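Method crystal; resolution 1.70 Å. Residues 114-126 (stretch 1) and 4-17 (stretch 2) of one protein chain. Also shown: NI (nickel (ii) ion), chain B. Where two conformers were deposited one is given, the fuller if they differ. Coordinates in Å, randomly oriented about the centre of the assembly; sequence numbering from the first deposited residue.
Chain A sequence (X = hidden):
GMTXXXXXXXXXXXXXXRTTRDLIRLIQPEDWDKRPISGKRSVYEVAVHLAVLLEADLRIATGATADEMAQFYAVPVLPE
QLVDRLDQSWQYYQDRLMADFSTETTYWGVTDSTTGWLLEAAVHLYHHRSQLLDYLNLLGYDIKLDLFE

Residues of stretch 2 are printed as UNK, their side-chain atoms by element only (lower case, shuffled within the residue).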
ATOM      1  N   THR A 114      16.975  -8.743  -1.949  1.00 37.50           N
ATOM      2  CA  THR A 114      17.133  -7.294  -1.744  0.50 36.96           C
ATOM      3  C   THR A 114      15.994  -6.534  -2.434  1.00 35.51           C
ATOM      4  O   THR A 114      15.366  -5.629  -1.868  1.00 35.60           O
ATOM      5  CB  THR A 114      18.516  -6.811  -2.306  0.50 40.13           C
ATOM      6  OG1 THR A 114      19.576  -7.625  -1.781  0.50 43.35           O
ATOM      7  CG2 THR A 114      18.793  -5.369  -1.946  0.50 39.10           C
ATOM      8  N   THR A 115      15.720  -6.919  -3.676  1.00 33.89           N
ATOM      9  CA  THR A 115      14.654  -6.240  -4.438  1.00 33.92           C
ATOM     10  C   THR A 115      13.274  -6.478  -3.819  1.00 34.70           C
ATOM     11  O   THR A 115      12.444  -5.570  -3.715  1.00 35.07           O
ATOM     12  CB  THR A 115      14.691  -6.681  -5.924  1.00 38.78           C
ATOM     13  OG1 THR A 115      16.032  -6.495  -6.386  1.00 41.31           O
ATOM     14  CG2 THR A 115      13.867  -5.877  -6.671  1.00 39.85           C
ATOM     15  N   GLY A 116      13.017  -7.700  -3.369  1.00 35.28           N
ATOM     16  CA  GLY A 116      11.793  -7.986  -2.639  1.00 32.28           C
ATOM     17  C   GLY A 116      11.621  -7.226  -1.340  1.00 33.48           C
ATOM     18  O   GLY A 116      10.553  -6.696  -1.086  1.00 33.17           O
ATOM     19  N   TRP A 117      12.666  -7.092  -0.552  1.00 30.75           N
ATOM     20  CA  TRP A 117      12.590  -6.294   0.662  1.00 32.56           C
ATOM     21  C   TRP A 117      12.349  -4.811   0.412  1.00 30.91           C
ATOM     22  O   TRP A 117      11.604  -4.163   1.130  1.00 32.06           O
ATOM     23  CB  TRP A 117      13.850  -6.486   1.535  1.00 33.18           C
ATOM     24  CG  TRP A 117      13.821  -7.760   2.353  1.00 40.47           C
ATOM     25  CD1 TRP A 117      14.623  -8.867   2.206  1.00 39.25           C
ATOM     26  CD2 TRP A 117      12.930  -8.049   3.448  1.00 35.30           C
ATOM     27  NE1 TRP A 117      14.271  -9.824   3.147  1.00 36.98           N
ATOM     28  CE2 TRP A 117      13.237  -9.353   3.906  1.00 37.68           C
ATOM     29  CE3 TRP A 117      11.903  -7.336   4.068  1.00 39.24           C
ATOM     30  CZ2 TRP A 117      12.565  -9.944   4.958  1.00 41.72           C
ATOM     31  CZ3 TRP A 117      11.237  -7.934   5.140  1.00 45.01           C
ATOM     32  CH2 TRP A 117      11.596  -9.225   5.567  1.00 38.37           C
ATOM     33  N   LEU A 118      13.006  -4.259  -0.592  1.00 34.68           N
ATOM     34  CA  LEU A 118      12.746  -2.894  -0.984  1.00 32.09           C
ATOM     35  C   LEU A 118      11.292  -2.679  -1.423  1.00 34.96           C
ATOM     36  O   LEU A 118      10.670  -1.673  -1.069  1.00 35.19           O
ATOM     37  CB  LEU A 118      13.724  -2.495  -2.060  1.00 32.39           C
ATOM     38  CG  LEU A 118      15.179  -2.277  -1.666  1.00 33.43           C
ATOM     39  CD1 LEU A 118      16.182  -2.261  -2.850  1.00 36.90           C
ATOM     40  CD2 LEU A 118      15.364  -1.082  -0.721  1.00 32.69           C
ATOM     41  N   LEU A 119      10.738  -3.642  -2.148  1.00 33.57           N
ATOM     42  CA  LEU A 119       9.307  -3.564  -2.475  1.00 34.91           C
ATOM     43  C   LEU A 119       8.424  -3.769  -1.225  1.00 36.95           C
ATOM     44  O   LEU A 119       7.389  -3.076  -1.069  1.00 34.00           O
ATOM     45  CB  LEU A 119       8.923  -4.564  -3.569  1.00 33.01           C
ATOM     46  CG  LEU A 119       7.432  -4.704  -3.941  1.00 33.22           C
ATOM     47  CD1 LEU A 119       6.826  -3.356  -4.355  1.00 36.76           C
ATOM     48  CD2 LEU A 119       7.312  -5.762  -5.056  1.00 35.22           C
ATOM     49  N   GLU A 120       8.797  -4.681  -0.312  1.00 33.10           N
ATOM     50  CA  GLU A 120       8.004  -4.931   0.881  1.00 33.92           C
ATOM     51  C   GLU A 120       7.869  -3.672   1.705  1.00 35.75           C
ATOM     52  O   GLU A 120       6.791  -3.384   2.208  1.00 33.61           O
ATOM     53  CB  GLU A 120       8.629  -6.052   1.713  1.00 37.08           C
ATOM     54  CG  GLU A 120       7.820  -6.541   2.934  1.00 36.76           C
ATOM     55  CD  GLU A 120       7.823  -5.556   4.117  1.00 44.10           C
ATOM     56  OE1 GLU A 120       8.821  -4.824   4.269  1.00 44.28           O
ATOM     57  OE2 GLU A 120       6.856  -5.504   4.914  1.00 47.05           O
ATOM     58  N   ALA A 121       8.923  -2.875   1.791  1.00 33.20           N
ATOM     59  CA  ALA A 121       8.894  -1.726   2.676  1.00 34.23           C
ATOM     60  C   ALA A 121       7.978  -0.710   1.986  1.00 36.03           C
ATOM     61  O   ALA A 121       7.251   0.001   2.661  1.00 32.49           O
ATOM     62  CB  ALA A 121      10.288  -1.165   2.863  1.00 33.33           C
ATOM     63  N   ALA A 122       8.037  -0.623   0.657  1.00 34.98           N
ATOM     64  CA  ALA A 122       7.155   0.272  -0.113  1.00 34.71           C
ATOM     65  C   ALA A 122       5.635   0.002   0.141  1.00 33.27           C
ATOM     66  O   ALA A 122       4.858   0.897   0.503  1.00 35.78           O
ATOM     67  CB  ALA A 122       7.485   0.223  -1.640  1.00 36.57           C
ATOM     68  N   VAL A 123       5.217  -1.236  -0.052  1.00 32.49           N
ATOM     69  CA  VAL A 123       3.824  -1.591   0.151  1.00 33.88           C
ATOM     70  C   VAL A 123       3.424  -1.511   1.610  1.00 33.73           C
ATOM     71  O   VAL A 123       2.288  -1.196   1.906  1.00 33.80           O
ATOM     72  CB  VAL A 123       3.445  -2.992  -0.472  1.00 36.37           C
ATOM     73  CG1 VAL A 123       3.678  -2.960  -1.982  1.00 34.99           C
ATOM     74  CG2 VAL A 123       4.200  -4.160   0.162  1.00 32.77           C
ATOM     75  N   HIS A 124       4.346  -1.781   2.537  1.00 32.74           N
ATOM     76  CA  HIS A 124       4.076  -1.552   3.961  1.00 33.46           C
ATOM     77  C   HIS A 124       3.816  -0.065   4.294  1.00 30.95           C
ATOM     78  O   HIS A 124       2.850   0.290   4.988  1.00 32.48           O
ATOM     79  CB  HIS A 124       5.264  -2.149   4.752  1.00 32.47           C
ATOM     80  CG  HIS A 124       5.050  -2.216   6.205  1.00 32.80           C
ATOM     81  ND1 HIS A 124       6.082  -2.409   7.082  1.00 32.62           N
ATOM     82  CD2 HIS A 124       3.929  -2.106   6.944  1.00 31.93           C
ATOM     83  CE1 HIS A 124       5.607  -2.420   8.306  1.00 35.88           C
ATOM     84  NE2 HIS A 124       4.306  -2.252   8.231  1.00 24.97           N
ATOM     85  N   LEU A 125       4.568   0.813   3.655  1.00 31.50           N
ATOM     86  CA  LEU A 125       4.346   2.241   3.761  1.00 33.25           C
ATOM     87  C   LEU A 125       2.944   2.684   3.271  1.00 31.12           C
ATOM     88  O   LEU A 125       2.207   3.402   4.000  1.00 32.56           O
ATOM     89  CB  LEU A 125       5.447   3.044   3.032  1.00 32.77           C
ATOM     90  CG  LEU A 125       5.365   4.567   3.208  1.00 33.84           C
ATOM     91  CD1 LEU A 125       5.875   4.994   4.577  1.00 39.47           C
ATOM     92  CD2 LEU A 125       6.163   5.263   2.050  1.00 36.64           C
ATOM     93  N   TYR A 126       2.541   2.213   2.122  1.00 31.35           N
ATOM     94  CA  TYR A 126       1.230   2.530   1.544  1.00 32.70           C
ATOM     95  C   TYR A 126       0.120   1.907   2.363  1.00 34.10           C
ATOM     96  O   TYR A 126      -0.909   2.524   2.535  1.00 34.01           O
ATOM     97  CB  TYR A 126       1.177   2.111   0.054  1.00 33.34           C
ATOM     98  CG  TYR A 126       1.726   3.200  -0.871  1.00 30.42           C
ATOM     99  CD1 TYR A 126       3.113   3.306  -1.097  1.00 32.28           C
ATOM    100  CD2 TYR A 126       0.886   4.048  -1.549  1.00 36.53           C
ATOM    101  CE1 TYR A 126       3.656   4.295  -1.884  1.00 30.55           C
ATOM    102  CE2 TYR A 126       1.397   5.026  -2.379  1.00 35.73           C
ATOM    103  CZ  TYR A 126       2.777   5.113  -2.591  1.00 36.35           C
ATOM    104  OH  TYR A 126       3.259   6.092  -3.421  1.00 37.53           O
ATOM    105  N   UNK A   4      15.587   0.860 -13.986  1.00 33.33           N
ATOM    106  CA  UNK A   4      14.188   1.231 -14.102  1.00 34.86           C
ATOM    107  C   UNK A   4      13.380   0.899 -12.825  1.00 33.28           C
ATOM    108  O   UNK A   4      12.527   1.701 -12.402  1.00 35.54           O
ATOM    109  o   UNK A   4      12.843   1.572 -17.460  1.00 52.19           O
ATOM    110  c   UNK A   4      13.585   0.609 -15.362  1.00 38.42           C
ATOM    111  c   UNK A   4      13.761   1.518 -16.597  1.00 53.19           C
ATOM    112  o   UNK A   4      14.800   2.210 -16.665  1.00 63.52           O
ATOM    113  N   UNK A   5      13.684  -0.217 -12.165  1.00 32.68           N
ATOM    114  CA  UNK A   5      13.004  -0.522 -10.893  0.50 30.19           C
ATOM    115  C   UNK A   5      13.443   0.424  -9.780  1.00 28.81           C
ATOM    116  O   UNK A   5      12.627   0.828  -8.962  1.00 32.18           O
ATOM    117  c   UNK A   5      15.544  -2.957 -10.818  0.50 31.06           C
ATOM    118  c   UNK A   5      16.410  -2.875  -8.771  0.50 33.95           C
ATOM    119  c   UNK A   5      15.373  -2.015  -6.371  0.50 32.05           C
ATOM    120  n   UNK A   5      16.689  -3.204 -10.076  0.50 24.58           N
ATOM    121  c   UNK A   5      16.686  -2.541  -6.436  0.50 33.79           C
ATOM    122  c   UNK A   5      17.225  -2.970  -7.618  0.50 37.69           C
ATOM    123  c   UNK A   5      14.575  -1.935  -7.491  0.50 32.43           C
ATOM    124  c   UNK A   5      13.177  -1.996 -10.473  0.50 34.02           C
ATOM    125  c   UNK A   5      15.093  -2.364  -8.724  0.50 33.13           C
ATOM    126  c   UNK A   5      14.566  -2.415 -10.043  0.50 32.40           C
ATOM    127  N   UNK A   6      14.738   0.800  -9.715  1.00 30.70           N
ATOM    128  CA  UNK A   6      15.175   1.764  -8.705  1.00 29.58           C
ATOM    129  C   UNK A   6      14.515   3.115  -8.912  1.00 34.64           C
ATOM    130  O   UNK A   6      14.120   3.788  -7.936  1.00 33.12           O
ATOM    131  n   UNK A   6      19.653  -0.078  -7.755  1.00 36.35           N
ATOM    132  c   UNK A   6      16.677   1.955  -8.723  1.00 31.27           C
ATOM    133  o   UNK A   6      19.367   1.125  -9.602  1.00 37.94           O
ATOM    134  c   UNK A   6      18.917   0.632  -8.585  1.00 30.23           C
ATOM    135  c   UNK A   6      17.451   0.713  -8.197  1.00 32.00           C
ATOM    136  N   UNK A   7      14.404   3.524 -10.185  1.00 31.34           N
ATOM    137  CA  UNK A   7      13.701   4.762 -10.542  1.00 32.31           C
ATOM    138  C   UNK A   7      12.250   4.730 -10.083  1.00 32.75           C
ATOM    139  O   UNK A   7      11.734   5.710  -9.531  1.00 32.08           O
ATOM    140  c   UNK A   7      12.967   6.111 -12.536  1.00 36.51           C
ATOM    141  c   UNK A   7      13.037   6.308 -14.090  1.00 43.76           C
ATOM    142  o   UNK A   7      12.875   5.367 -14.911  1.00 50.45           O
ATOM    143  c   UNK A   7      13.743   4.944 -12.052  1.00 33.79           C
ATOM    144  n   UNK A   7      13.304   7.550 -14.485  1.00 59.20           N
ATOM    145  N   UNK A   8      11.598   3.596 -10.293  1.00 31.92           N
ATOM    146  CA  UNK A   8      10.177   3.398  -9.943  1.00 29.64           C
ATOM    147  C   UNK A   8       9.985   3.478  -8.436  1.00 32.12           C
ATOM    148  O   UNK A   8       9.087   4.153  -7.922  1.00 31.34           O
ATOM    149  c   UNK A   8       9.751   2.094 -10.401  1.00 32.93           C
ATOM    150  N   UNK A   9      10.865   2.790  -7.709  1.00 32.98           N
ATOM    151  CA  UNK A   9      10.793   2.850  -6.263  1.00 32.90           C
ATOM    152  C   UNK A   9      11.052   4.262  -5.733  1.00 32.49           C
ATOM    153  O   UNK A   9      10.338   4.687  -4.844  1.00 33.64           O
ATOM    154  c   UNK A   9      11.682   1.818  -5.581  1.00 33.01           C
ATOM    155  c   UNK A   9      12.341  -0.600  -5.100  1.00 35.21           C
ATOM    156  c   UNK A   9       9.920   0.239  -4.714  1.00 35.15           C
ATOM    157  c   UNK A   9      11.205   0.367  -5.547  1.00 39.60           C
ATOM    158  N   UNK A  10      12.090   4.939  -6.228  1.00 33.22           N
ATOM    159  CA  UNK A  10      12.393   6.300  -5.790  1.00 33.65           C
ATOM    160  C   UNK A  10      11.155   7.205  -6.030  1.00 35.13           C
ATOM    161  O   UNK A  10      10.760   8.012  -5.176  1.00 36.73           O
ATOM    162  o   UNK A  10      14.395   8.253  -4.807  1.00 55.15           O
ATOM    163  o   UNK A  10      14.099   9.132  -6.786  1.00 63.53           O
ATOM    164  c   UNK A  10      14.078   8.159  -5.996  1.00 46.35           C
ATOM    165  c   UNK A  10      13.628   6.813  -6.499  1.00 33.01           C
ATOM    166  N   UNK A  11      10.520   7.035  -7.171  1.00 33.40           N
ATOM    167  CA  UNK A  11       9.315   7.845  -7.516  1.00 33.60           C
ATOM    168  C   UNK A  11       8.146   7.588  -6.551  1.00 35.63           C
ATOM    169  O   UNK A  11       7.617   8.509  -5.923  1.00 34.35           O
ATOM    170  n   UNK A  11       6.110   8.702 -11.287  1.00 37.43           N
ATOM    171  c   UNK A  11       5.793   9.038 -12.541  1.00 44.07           C
ATOM    172  c   UNK A  11       7.624   8.243  -9.410  1.00 36.41           C
ATOM    173  c   UNK A  11       8.912   7.569  -8.959  1.00 33.78           C
ATOM    174  n   UNK A  11       4.587   9.554 -12.802  1.00 40.35           N
ATOM    175  c   UNK A  11       7.418   8.152 -10.889  1.00 39.18           C
ATOM    176  n   UNK A  11       6.649   8.885 -13.507  1.00 41.79           N
ATOM    177  N   UNK A  12       7.741   6.328  -6.466  1.00 32.90           N
ATOM    178  CA  UNK A  12       6.537   5.935  -5.756  1.00 32.20           C
ATOM    179  C   UNK A  12       6.727   5.917  -4.264  1.00 34.13           C
ATOM    180  O   UNK A  12       5.826   6.335  -3.508  1.00 34.57           O
ATOM    181  c   UNK A  12       5.972   4.613  -6.346  1.00 33.62           C
ATOM    182  n   UNK A  12       4.181   5.303  -7.993  1.00 36.36           N
ATOM    183  c   UNK A  12       4.026   5.424  -9.301  1.00 36.24           C
ATOM    184  c   UNK A  12       5.446   4.780  -7.737  1.00 36.66           C
ATOM    185  n   UNK A  12       5.123   5.012  -9.905  1.00 37.97           N
ATOM    186  c   UNK A  12       6.018   4.574  -8.945  1.00 37.73           C
ATOM    187  N   UNK A  13       7.891   5.498  -3.777  1.00 33.31           N
ATOM    188  CA  UNK A  13       8.136   5.623  -2.344  1.00 34.55           C
ATOM    189  C   UNK A  13       8.293   7.108  -1.952  1.00 35.42           C
ATOM    190  O   UNK A  13       7.817   7.548  -0.910  1.00 34.85           O
ATOM    191  c   UNK A  13       9.335   4.776  -1.810  1.00 37.49           C
ATOM    192  c   UNK A  13       9.443   4.984  -0.306  1.00 36.70           C
ATOM    193  c   UNK A  13       9.165   3.293  -2.095  1.00 35.41           C
ATOM    194  N   UNK A  14       8.909   7.912  -2.806  1.00 32.95           N
ATOM    195  CA  UNK A  14       8.982   9.369  -2.541  1.00 33.20           C
ATOM    196  C   UNK A  14       7.594  10.021  -2.439  1.00 34.20           C
ATOM    197  O   UNK A  14       7.362  10.917  -1.602  1.00 35.67           O
ATOM    198  N   UNK A  15       6.657   9.612  -3.294  1.00 36.48           N
ATOM    199  CA  UNK A  15       5.288  10.120  -3.189  1.00 37.31           C
ATOM    200  C   UNK A  15       4.714   9.730  -1.858  1.00 38.53           C
ATOM    201  O   UNK A  15       4.082  10.541  -1.178  1.00 38.53           O
ATOM    202  c   UNK A  15       2.848   9.899  -3.941  1.00 40.73           C
ATOM    203  c   UNK A  15       4.293   9.545  -4.275  1.00 40.48           C
ATOM    204  c   UNK A  15       4.647   9.994  -5.736  1.00 41.90           C
ATOM    205  N   UNK A  16       4.845   8.443  -1.539  1.00 37.94           N
ATOM    206  CA  UNK A  16       4.431   7.916  -0.242  1.00 36.64           C
ATOM    207  C   UNK A  16       4.954   8.728   0.915  1.00 35.13           C
ATOM    208  O   UNK A  16       4.218   9.062   1.842  1.00 36.67           O
ATOM    209  N   UNK A  17       6.222   9.070   0.873  1.00 34.06           N
ATOM    210  CA  UNK A  17       6.840   9.794   1.959  1.00 35.61           C
ATOM    211  C   UNK A  17       6.375  11.245   1.991  1.00 34.60           C
ATOM    212  O   UNK A  17       6.028  11.753   3.043  1.00 35.18           O
ATOM    213  c   UNK A  17       8.861   8.300   2.106  1.00 37.37           C
ATOM    214  c   UNK A  17       8.375   9.736   1.850  1.00 35.79           C
ATOM    215  c   UNK A  17       9.049  10.750   2.823  1.00 42.02           C
TER
HETATM  216 NI    NI B 149       3.117  -2.341  10.005  1.00 30.62          NI
HETATM  217  O   HOH W   1       2.232   6.291  -6.262  1.00 39.02           O
HETATM  218  O   HOH W   2       1.794  -2.796  11.771  1.00 30.69           O
HETATM  219  O   HOH W   3       4.308  -3.849  10.791  1.00 31.86           O

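Position 4 carries two carbons, the second bearing two oxygens, and lies far from stretch 1: Asp4, exposed at the start of the helix. Position 5 has one carbon and then fused five- and six-membered rings holding eight carbons and one nitrogen, set against Thr115 and Leu118, which makes it Trp5. Its CA-to-CB bond points toward the partner helix, and Thr115 lies over one face of the ring, with Thr115 CG2 4.1 Å from the centroid of the six-membered ring in a CH-pi contact. Leu118 meets the ring at its edge, Leu118 CD1 being 3.6 Å from Trp5 CZ3.

Positions 6 and 7 each have three carbons, the third carrying one oxygen and one nitrogen. The element count separates an amide from a carboxylate, so these are Gln6 and Gln7; neither touches stretch 1. Position 8 has a single carbon, out of reach of the partner: Ala8.

Position 9 has four carbons forked at the second, and the fork meets Leu118 and Ala122: this is Leu9. The CA-to-CB bond of Leu9 points toward stretch 1 and places its two branches near those residues: Leu9 CD1 lies 3.8 Å from Leu118 CB, and Leu9 CD2 lies 3.9 Å from Ala122 CB.

Position 10, two carbons with two oxygens on the second, is Asp10, out of reach. Position 11 runs through three carbons, a nitrogen and a carbon with two more nitrogens, a guanidinium: Arg11, extended and likewise clear of the partner.

Position 12 has one carbon and a five-membered ring of three carbons and two nitrogens, and its neighbour on stretch 1 is Tyr126; it is His12. The end of its side chain leads away, yet its backbone matters most here: Tyr126 OH donates a hydrogen bond to His12 O at 2.6 Å. Water 1 adds a second link, 2.8 Å from His12 ND1 and donating to Tyr126 OH at 3.0 Å.

Position 13 has three carbons, one carrying the other two, packed on Ala122 and Leu125: Val13. Val13 CG2 is 3.5 Å from Ala122 CB and Val13 CG1 4.0 Å from Leu125 CD2. Position 14 has no side-chain atoms, so it is Gly14. It makes no contact across the pair; a CB would point away and fall 2.7 Å from Asp10 O, a clash within its own helix.

Position 15, three carbons branched at the first, touches Tyr126: Val15, whose CB lies 3.7 Å from Tyr126 OH. Position 16, bare beside Leu125 and Tyr126, is Gly16. A CB there would point toward stretch 1 and sit 2.8 Å from Leu125 CD2, a clash. Position 17 repeats the branched pattern against Leu125: Val17, with CG2 4.1 Å from Leu125 CD2.

The helices run in roughly the same direction, crossing at 30° with axes 9.9 Å apart at closest approach. CA to CA, Thr115–Trp5 is widest at 8.8 Å, where the indole lies; Leu119–Leu9 is 7.6 Å, Ala122–Val13 narrowest at 5.9 Å, and Tyr126–Gly16 6.5 Å. The rule to read is apolar packing, bare glycine beside tyrosine and leucine, and one buried tyrosine tying its hydroxyl to a backbone carbonyl.

Stretch 2, residues 4-17: DWQQALDRHVGVGV
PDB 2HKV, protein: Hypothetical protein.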